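Local coordinates for protein agmatinase (Deinococcus radiodurans, PDB 1WOH) that probably hydrolyses agmatine to putrescine and urea at a two-manganese centre, as a member of the arginase (ureohydrolase) family, at residues 25-30 with 79-84; 36-41 with 86-91; 96-101 with 127-132. One frame throughout, in Å; residues are numbered along the deposited sequence.

Contact 1. Residues 25-30 with 79-84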
loop_
_atom_site.group_PDB
_atom_site.type_symbol
_atom_site.label_atom_id
_atom_site.label_comp_id
_atom_site.label_asym_id
_atom_site.label_seq_id
_atom_site.Cartn_x
_atom_site.Cartn_y
_atom_site.Cartn_z
ATOM N N GLY A 25 -29.127 24.747 -12.197
ATOM C CA GLY A 25 -29.658 25.625 -11.169
ATOM C C GLY A 25 -29.546 27.091 -11.539
ATOM O O GLY A 25 -29.079 27.434 -12.624
ATOM N N ASP A 26 -29.978 27.964 -10.635
ATOM C CA ASP A 26 -29.920 29.398 -10.880
ATOM C C ASP A 26 -28.666 30.005 -10.268
ATOM O O ASP A 26 -28.705 30.548 -9.165
ATOM C CB ASP A 26 -31.165 30.080 -10.306
ATOM C CG ASP A 26 -31.142 31.586 -10.488
ATOM O OD1 ASP A 26 -30.902 32.046 -11.624
ATOM O OD2 ASP A 26 -31.370 32.309 -9.496
ATOM N N TRP A 27 -27.553 29.905 -10.992
ATOM C CA TRP A 27 -26.280 30.445 -10.529
ATOM C C TRP A 27 -25.404 30.916 -11.683
ATOM O O TRP A 27 -25.644 30.592 -12.848
ATOM C CB TRP A 27 -25.507 29.394 -9.723
ATOM C CG TRP A 27 -25.215 28.146 -10.502
ATOM C CD1 TRP A 27 -26.036 27.069 -10.658
ATOM C CD2 TRP A 27 -24.051 27.883 -11.302
ATOM N NE1 TRP A 27 -25.462 26.152 -11.508
ATOM C CE2 TRP A 27 -24.245 26.626 -11.919
ATOM C CE3 TRP A 27 -22.868 28.587 -11.559
ATOM C CZ2 TRP A 27 -23.298 26.059 -12.780
ATOM C CZ3 TRP A 27 -21.924 28.023 -12.416
ATOM C CH2 TRP A 27 -22.148 26.771 -13.016
ATOM N N GLN A 28 -24.386 31.694 -11.341
ATOM C CA GLN A 28 -23.433 32.208 -12.313
ATOM C C GLN A 28 -22.086 32.353 -11.619
ATOM O O GLN A 28 -22.012 32.837 -10.490
ATOM C CB GLN A 28 -23.886 33.567 -12.857
ATOM C CG GLN A 28 -25.076 33.503 -13.805
ATOM C CD GLN A 28 -25.545 34.880 -14.251
ATOM O OE1 GLN A 28 -24.764 35.672 -14.781
ATOM N NE2 GLN A 28 -26.826 35.169 -14.040
ATOM N N ALA A 29 -21.024 31.917 -12.287
ATOM C CA ALA A 29 -19.685 32.017 -11.725
ATOM C C ALA A 29 -18.671 32.091 -12.848
ATOM O O ALA A 29 -18.941 31.657 -13.970
ATOM C CB ALA A 29 -19.396 30.824 -10.832
ATOM N N ASP A 30 -17.503 32.644 -12.555
ATOM C CA ASP A 30 -16.469 32.754 -13.574
ATOM C C ASP A 30 -15.967 31.369 -13.966
ATOM O O ASP A 30 -15.762 31.084 -15.147
ATOM C CB ASP A 30 -15.301 33.602 -13.063
ATOM C CG ASP A 30 -15.700 35.044 -12.802
ATOM O OD1 ASP A 30 -16.432 35.617 -13.637
ATOM O OD2 ASP A 30 -15.275 35.604 -11.769
ATOM N N THR A 79 -14.805 34.267 -9.295
ATOM C CA THR A 79 -15.731 33.386 -8.594
ATOM C C THR A 79 -15.706 31.947 -9.106
ATOM O O THR A 79 -15.554 31.704 -10.308
ATOM C CB THR A 79 -17.180 33.919 -8.679
ATOM O OG1 THR A 79 -17.610 33.947 -10.045
ATOM C CG2 THR A 79 -17.258 35.329 -8.106
ATOM N N PHE A 80 -15.865 31.012 -8.171
ATOM C CA PHE A 80 -15.871 29.575 -8.457
ATOM C C PHE A 80 -17.160 28.902 -7.991
ATOM O O PHE A 80 -17.847 29.387 -7.092
ATOM C CB PHE A 80 -14.701 28.877 -7.747
ATOM C CG PHE A 80 -13.369 29.084 -8.403
ATOM C CD1 PHE A 80 -12.740 30.324 -8.374
ATOM C CD2 PHE A 80 -12.740 28.026 -9.054
ATOM C CE1 PHE A 80 -11.498 30.508 -8.985
ATOM C CE2 PHE A 80 -11.497 28.194 -9.669
ATOM C CZ PHE A 80 -10.874 29.438 -9.637
ATOM N N ALA A 81 -17.475 27.767 -8.602
ATOM C CA ALA A 81 -18.648 26.989 -8.232
ATOM C C ALA A 81 -18.343 25.524 -8.549
ATOM O O ALA A 81 -17.558 25.234 -9.445
ATOM C CB ALA A 81 -19.871 27.453 -9.021
ATOM N N ASP A 82 -18.951 24.608 -7.805
ATOM C CA ASP A 82 -18.756 23.180 -8.056
ATOM C C ASP A 82 -20.137 22.631 -8.386
ATOM O O ASP A 82 -20.992 22.538 -7.507
ATOM C CB ASP A 82 -18.194 22.476 -6.811
ATOM C CG ASP A 82 -17.813 21.030 -7.085
ATOM O OD1 ASP A 82 -18.466 20.407 -7.947
ATOM O OD2 ASP A 82 -16.876 20.514 -6.439
ATOM N N ALA A 83 -20.362 22.279 -9.650
ATOM C CA ALA A 83 -21.664 21.762 -10.075
ATOM C C ALA A 83 -21.845 20.276 -9.773
ATOM O O ALA A 83 -22.804 19.653 -10.238
ATOM C CB ALA A 83 -21.870 22.020 -11.560
ATOM N N GLY A 84 -20.930 19.714 -8.992
ATOM C CA GLY A 84 -21.029 18.308 -8.642
ATOM C C GLY A 84 -20.629 17.391 -9.781
ATOM O O GLY A 84 -19.839 17.775 -10.648
#
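The indole of Trp27 is approached by the methyls of Ala81 and Ala83, which point toward 25-30 from the strand. Both touch the six-membered ring: CZ3 of Trp27 lies 4.0 Å from CB of Ala81, whereas CZ2 stands 4.5 Å from CB of Ala83, a looser touch. With CG between the backbone N and the carbonyl carbon (chi1 59°), the indole reaches the two alanines. CB of Ala29 continues the apolar patch, 3.9 Å from CB of Ala81. The second flat group is the carboxylate of Asp30, whose OD2 accepts the backbone N-H of Thr79 at 2.9 Å. That nitrogen comes in on the anti side of OD2, 26° out of the carboxylate plane. Thr79 answers with its hydroxyl: OG1 takes the N-H of Asp30 at 2.8 Å in a fairly straight bond (159°). The same OG1 gives its own hydrogen back to OD2 of Asp30, weakly, at 3.3 Å. The two side chains cross at about a right angle; each takes the backbone N-H of the other residue, and the weak bond joins them directly. OG1 of Thr79 also lies 3.3 Å from CA of Ala29.

Here the chain entering strand 31-36 meets the start of 80-85, one of the two outermost strands of the parallel sheet within this chain; parallel backbone pairing then links Thr79 with Val31 and Ala81 with Ala33. NE1 of Trp27 is hydrogen-bonded to Gln22 O. Phe80 turns away to pack on Met294 and Leu297 of helix 284-302.

Contact 2. Residues 36-41 with 86-91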
loop_
_atom_site.group_PDB
_atom_site.type_symbol
_atom_site.label_atom_id
_atom_site.label_comp_id
_atom_site.label_asym_id
_atom_site.label_seq_id
_atom_site.Cartn_x
_atom_site.Cartn_y
_atom_site.Cartn_z
ATOM N N VAL A 36 -16.926 13.909 -13.914
ATOM C CA VAL A 36 -17.427 12.816 -14.737
ATOM C C VAL A 36 -16.676 11.555 -14.300
ATOM O O VAL A 36 -15.688 11.161 -14.926
ATOM C CB VAL A 36 -17.159 13.079 -16.233
ATOM C CG1 VAL A 36 -17.867 12.022 -17.074
ATOM C CG2 VAL A 36 -17.630 14.487 -16.616
ATOM N N PRO A 37 -17.144 10.906 -13.214
ATOM C CA PRO A 37 -16.555 9.689 -12.636
ATOM C C PRO A 37 -16.848 8.443 -13.458
ATOM O O PRO A 37 -17.494 7.508 -12.988
ATOM C CB PRO A 37 -17.173 9.648 -11.239
ATOM C CG PRO A 37 -18.547 10.172 -11.484
ATOM C CD PRO A 37 -18.320 11.339 -12.432
ATOM N N PHE A 38 -16.336 8.448 -14.682
ATOM C CA PHE A 38 -16.544 7.371 -15.644
ATOM C C PHE A 38 -15.199 6.794 -16.066
ATOM O O PHE A 38 -14.367 7.516 -16.609
ATOM C CB PHE A 38 -17.266 7.965 -16.860
ATOM C CG PHE A 38 -17.578 6.979 -17.947
ATOM C CD1 PHE A 38 -18.836 6.394 -18.027
ATOM C CD2 PHE A 38 -16.632 6.673 -18.923
ATOM C CE1 PHE A 38 -19.155 5.521 -19.070
ATOM C CE2 PHE A 38 -16.936 5.799 -19.976
ATOM C CZ PHE A 38 -18.206 5.224 -20.045
ATOM N N ASP A 39 -14.982 5.501 -15.829
ATOM C CA ASP A 39 -13.723 4.883 -16.226
ATOM C C ASP A 39 -13.872 3.506 -16.871
ATOM O O ASP A 39 -12.884 2.783 -17.026
ATOM C CB ASP A 39 -12.742 4.798 -15.034
ATOM C CG ASP A 39 -13.185 3.817 -13.947
ATOM O OD1 ASP A 39 -14.163 3.064 -14.148
ATOM O OD2 ASP A 39 -12.531 3.796 -12.877
ATOM N N ILE A 40 -15.083 3.151 -17.298
ATOM C CA ILE A 40 -15.267 1.834 -17.898
ATOM C C ILE A 40 -14.831 1.704 -19.360
ATOM O O ILE A 40 -14.923 0.616 -19.945
ATOM C CB ILE A 40 -16.730 1.355 -17.762
ATOM C CG1 ILE A 40 -17.685 2.373 -18.390
ATOM C CG2 ILE A 40 -17.068 1.144 -16.292
ATOM C CD1 ILE A 40 -19.125 1.891 -18.433
ATOM N N ALA A 41 -14.336 2.789 -19.950
ATOM C CA ALA A 41 -13.896 2.741 -21.338
ATOM C C ALA A 41 -12.387 2.556 -21.502
ATOM O O ALA A 41 -11.904 2.377 -22.617
ATOM C CB ALA A 41 -14.354 4.010 -22.081
ATOM N N VAL A 86 -21.783 14.449 -12.911
ATOM C CA VAL A 86 -22.831 14.014 -13.818
ATOM C C VAL A 86 -23.351 12.721 -13.177
ATOM O O VAL A 86 -22.561 11.920 -12.654
ATOM C CB VAL A 86 -22.251 13.696 -15.222
ATOM C CG1 VAL A 86 -23.349 13.219 -16.164
ATOM C CG2 VAL A 86 -21.561 14.933 -15.793
ATOM N N ILE A 87 -24.669 12.526 -13.175
ATOM C CA ILE A 87 -25.241 11.308 -12.609
ATOM C C ILE A 87 -25.147 10.243 -13.684
ATOM O O ILE A 87 -25.888 10.256 -14.663
ATOM C CB ILE A 87 -26.710 11.494 -12.202
ATOM C CG1 ILE A 87 -26.802 12.544 -11.094
ATOM C CG2 ILE A 87 -27.286 10.167 -11.715
ATOM C CD1 ILE A 87 -28.214 12.858 -10.659
ATOM N N LEU A 88 -24.217 9.319 -13.491
ATOM C CA LEU A 88 -23.981 8.267 -14.458
ATOM C C LEU A 88 -24.694 6.967 -14.143
ATOM O O LEU A 88 -24.875 6.612 -12.980
ATOM C CB LEU A 88 -22.483 7.981 -14.540
ATOM C CG LEU A 88 -21.604 9.180 -14.890
ATOM C CD1 LEU A 88 -20.143 8.831 -14.638
ATOM C CD2 LEU A 88 -21.837 9.566 -16.346
ATOM N N PRO A 89 -25.119 6.247 -15.189
ATOM C CA PRO A 89 -25.800 4.969 -14.988
ATOM C C PRO A 89 -24.672 3.948 -14.914
ATOM O O PRO A 89 -23.504 4.318 -15.013
ATOM C CB PRO A 89 -26.589 4.805 -16.272
ATOM C CG PRO A 89 -25.633 5.357 -17.298
ATOM C CD PRO A 89 -25.126 6.630 -16.615
ATOM N N SER A 90 -25.006 2.679 -14.721
ATOM C CA SER A 90 -23.982 1.638 -14.732
ATOM C C SER A 90 -23.992 1.214 -16.199
ATOM O O SER A 90 -25.048 1.227 -16.833
ATOM C CB SER A 90 -24.369 0.472 -13.821
ATOM O OG SER A 90 -24.182 0.818 -12.457
ATOM N N LEU A 91 -22.834 0.870 -16.751
ATOM C CA LEU A 91 -22.763 0.497 -18.159
ATOM C C LEU A 91 -23.461 1.579 -18.992
ATOM O O LEU A 91 -23.250 2.774 -18.765
ATOM C CB LEU A 91 -23.429 -0.871 -18.380
ATOM C CG LEU A 91 -22.765 -2.045 -17.653
ATOM C CD1 LEU A 91 -23.586 -3.311 -17.836
ATOM C CD2 LEU A 91 -21.356 -2.243 -18.199
#
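The loops leaving the C-terminal ends of two adjacent parallel strands, 31-36 and 80-85, meet here chiefly through Leu88, at the end of the sheet where the arginase fold places its manganese ligands. The loops run almost alongside, their directions 11° apart, and no hydrogen bond joins them. One methyl does most of the work. CD1 of Leu88 lies 3.4 Å from Pro37 O and 3.8 Å from Pro37 CG, and also touches CB of Phe38 at 3.7 Å. It comes to the edge of the Phe38 ring, near its plane; over one face, toward the rim, lies Ile40 N. Pro37 is the centre of an inverse gamma turn, closed by a weak bond from Phe38 N to Val36 O. Nearer the strands, Val36 and Val86 lie side by side, pointing the same way, their CG2 atoms 4.0 Å apart. At the far end, an extended second torsion (173°) carries CD1 of Ile40 to within 3.9 Å of Leu91 CA.

The Phe38 side chain is about 9 Å from that of His121, which binds manganese in another structure of this protein. Ile40 meets Ile40 of a neighbouring subunit. Helix 93-108 packs against both loops: Val36 rests on Ile100, Phe38 on Ala96, and Val86 on Ala103.

Contact 3. Residues 96-101 with 127-132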
loop_
_atom_site.group_PDB
_atom_site.type_symbol
_atom_site.label_atom_id
_atom_site.label_comp_id
_atom_site.label_asym_id
_atom_site.label_seq_id
_atom_site.Cartn_x
_atom_site.Cartn_y
_atom_site.Cartn_z
ATOM N N ALA A 96 -24.765 7.397 -20.797
ATOM C CA ALA A 96 -23.798 8.145 -20.007
ATOM C C ALA A 96 -23.343 9.357 -20.822
ATOM O O ALA A 96 -23.292 10.478 -20.309
ATOM C CB ALA A 96 -22.603 7.254 -19.655
ATOM N N HIS A 97 -23.029 9.130 -22.097
ATOM C CA HIS A 97 -22.592 10.205 -22.985
ATOM C C HIS A 97 -23.622 11.332 -23.057
ATOM O O HIS A 97 -23.278 12.511 -22.972
ATOM C CB HIS A 97 -22.350 9.668 -24.401
ATOM C CG HIS A 97 -21.214 8.696 -24.500
ATOM N ND1 HIS A 97 -20.999 7.918 -25.617
ATOM C CD2 HIS A 97 -20.225 8.382 -23.626
ATOM C CE1 HIS A 97 -19.929 7.165 -25.428
ATOM N NE2 HIS A 97 -19.440 7.427 -24.229
ATOM N N ASP A 98 -24.889 10.971 -23.224
ATOM C CA ASP A 98 -25.925 11.985 -23.323
ATOM C C ASP A 98 -26.030 12.798 -22.042
ATOM O O ASP A 98 -26.214 14.010 -22.088
ATOM C CB ASP A 98 -27.273 11.345 -23.669
ATOM C CG ASP A 98 -27.277 10.721 -25.059
ATOM O OD1 ASP A 98 -26.416 11.093 -25.886
ATOM O OD2 ASP A 98 -28.148 9.868 -25.332
ATOM N N ARG A 99 -25.897 12.143 -20.897
ATOM C CA ARG A 99 -25.979 12.858 -19.631
ATOM C C ARG A 99 -24.795 13.796 -19.431
ATOM O O ARG A 99 -24.951 14.892 -18.887
ATOM C CB ARG A 99 -26.085 11.878 -18.469
ATOM C CG ARG A 99 -27.440 11.207 -18.410
ATOM C CD ARG A 99 -27.678 10.556 -17.077
ATOM N NE ARG A 99 -28.907 9.769 -17.077
ATOM C CZ ARG A 99 -29.149 8.793 -16.212
ATOM N NH1 ARG A 99 -28.245 8.496 -15.288
ATOM N NH2 ARG A 99 -30.279 8.107 -16.279
ATOM N N ILE A 100 -23.619 13.369 -19.877
ATOM C CA ILE A 100 -22.410 14.181 -19.760
ATOM C C ILE A 100 -22.527 15.443 -20.621
ATOM O O ILE A 100 -22.205 16.547 -20.175
ATOM C CB ILE A 100 -21.165 13.372 -20.196
ATOM C CG1 ILE A 100 -20.939 12.220 -19.209
ATOM C CG2 ILE A 100 -19.938 14.272 -20.247
ATOM C CD1 ILE A 100 -19.952 11.170 -19.686
ATOM N N THR A 101 -22.992 15.277 -21.857
ATOM C CA THR A 101 -23.160 16.412 -22.758
ATOM C C THR A 101 -24.188 17.408 -22.225
ATOM O O THR A 101 -23.975 18.625 -22.279
ATOM C CB THR A 101 -23.613 15.957 -24.158
ATOM O OG1 THR A 101 -22.619 15.092 -24.722
ATOM C CG2 THR A 101 -23.813 17.170 -25.075
ATOM N N LEU A 127 -18.122 15.620 -23.599
ATOM C CA LEU A 127 -17.857 16.955 -23.068
ATOM C C LEU A 127 -17.791 17.928 -24.248
ATOM O O LEU A 127 -18.439 18.980 -24.250
ATOM C CB LEU A 127 -16.512 16.965 -22.330
ATOM C CG LEU A 127 -16.414 17.098 -20.810
ATOM C CD1 LEU A 127 -17.705 16.724 -20.130
ATOM C CD2 LEU A 127 -15.247 16.236 -20.326
ATOM N N LEU A 128 -17.005 17.569 -25.258
ATOM C CA LEU A 128 -16.848 18.426 -26.427
ATOM C C LEU A 128 -18.145 18.671 -27.186
ATOM O O LEU A 128 -18.316 19.735 -27.778
ATOM C CB LEU A 128 -15.779 17.855 -27.364
ATOM C CG LEU A 128 -14.346 18.142 -26.899
ATOM C CD1 LEU A 128 -13.337 17.322 -27.696
ATOM C CD2 LEU A 128 -14.076 19.647 -27.064
ATOM N N ARG A 129 -19.068 17.711 -27.160
ATOM C CA ARG A 129 -20.329 17.906 -27.869
ATOM C C ARG A 129 -21.066 19.139 -27.353
ATOM O O ARG A 129 -21.923 19.695 -28.044
ATOM C CB ARG A 129 -21.238 16.679 -27.735
ATOM C CG ARG A 129 -20.726 15.436 -28.443
ATOM C CD ARG A 129 -21.830 14.385 -28.627
ATOM N NE ARG A 129 -22.420 13.946 -27.366
ATOM C CZ ARG A 129 -23.253 12.914 -27.254
ATOM N NH1 ARG A 129 -23.593 12.214 -28.332
ATOM N NH2 ARG A 129 -23.748 12.577 -26.072
ATOM N N ALA A 130 -20.730 19.571 -26.143
ATOM C CA ALA A 130 -21.379 20.736 -25.558
ATOM C C ALA A 130 -20.835 22.054 -26.107
ATOM O O ALA A 130 -21.314 23.125 -25.736
ATOM C CB ALA A 130 -21.235 20.707 -24.046
ATOM N N PHE A 131 -19.839 21.973 -26.984
ATOM C CA PHE A 131 -19.227 23.166 -27.570
ATOM C C PHE A 131 -19.504 23.252 -29.072
ATOM O O PHE A 131 -18.708 23.794 -29.835
ATOM C CB PHE A 131 -17.712 23.154 -27.330
ATOM C CG PHE A 131 -17.328 23.213 -25.876
ATOM C CD1 PHE A 131 -17.543 22.121 -25.036
ATOM C CD2 PHE A 131 -16.764 24.369 -25.343
ATOM C CE1 PHE A 131 -17.197 22.180 -23.681
ATOM C CE2 PHE A 131 -16.413 24.443 -23.992
ATOM C CZ PHE A 131 -16.630 23.348 -23.158
ATOM N N ALA A 132 -20.642 22.717 -29.491
ATOM C CA ALA A 132 -21.002 22.731 -30.904
ATOM C C ALA A 132 -21.132 24.143 -31.475
ATOM O O ALA A 132 -20.910 24.355 -32.666
ATOM C CB ALA A 132 -22.304 21.962 -31.112
HETATM O O HOH W 1 -25.111 9.769 -27.742
#
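Helix 93-108 runs past segment 127-132 with Thr101 and Leu127 closest, their CA atoms 5.3 Å apart. The guanidinium of Arg129 spans the gap. Side-on, its NE (2.9 Å) and NH2 (3.1 Å) both grip OG1 of Thr101, which lies in the guanidinium plane and is also hydrogen-bonded to Pro126 O. The arginine chain is bent at chi3 (-59°), which turns NE back toward the helix. NH2 also forms a salt bridge with Asp98, meeting the anti lone pair of OD1 at 3.1 Å. The two planes are near parallel, 15° apart, yet OD1 lies 22° out of the guanidinium plane. A water links NH1 of Arg129 to the same OD1 of Asp98. An alanine in place of Arg129 would probably leave Asp98 without this countercharge and Thr101 OG1 without the two N-H groups of the arginine, weakening the tie between helix 93-108 and segment 127-132. Beside the polar group, CD1 of Leu127 comes to 3.3 Å from CG2 of Ile100, tighter than usual, so the leucine's exact placement is somewhat doubtful. CG2 of Thr101 packs at 3.7 Å on CB of Arg129.

Leu127 reaches on to Phe116 of strand 114-118 and Tyr225 of strand 223-229, while Ala130 rests on Ala104 and Arg105 of helix 93-108.

Contact 1 lies where the chain enters strand 31-36, beside strand 80-85; contact 2 lies in the loops leaving both, its centre 22 Å away, and their segments alternate along the chain. Contact 3 follows both. Its helix 93-108 comes after strand 80-85 and leads on to strand 114-118, which lies on the other side of strand 31-36 in the sheet. Contacts 2 and 3 touch, centres 13 Å apart: Ile87 O probably accepts from Arg99 NH1. Contacts 1 and 3 do not touch, with centres 18 Å and nearest atoms about 10 Å apart. Contact 1 thus belongs to the sheet margin, while contacts 2 and 3 involve the loops and helix 93-108 beside it, nearing manganese ligand His121.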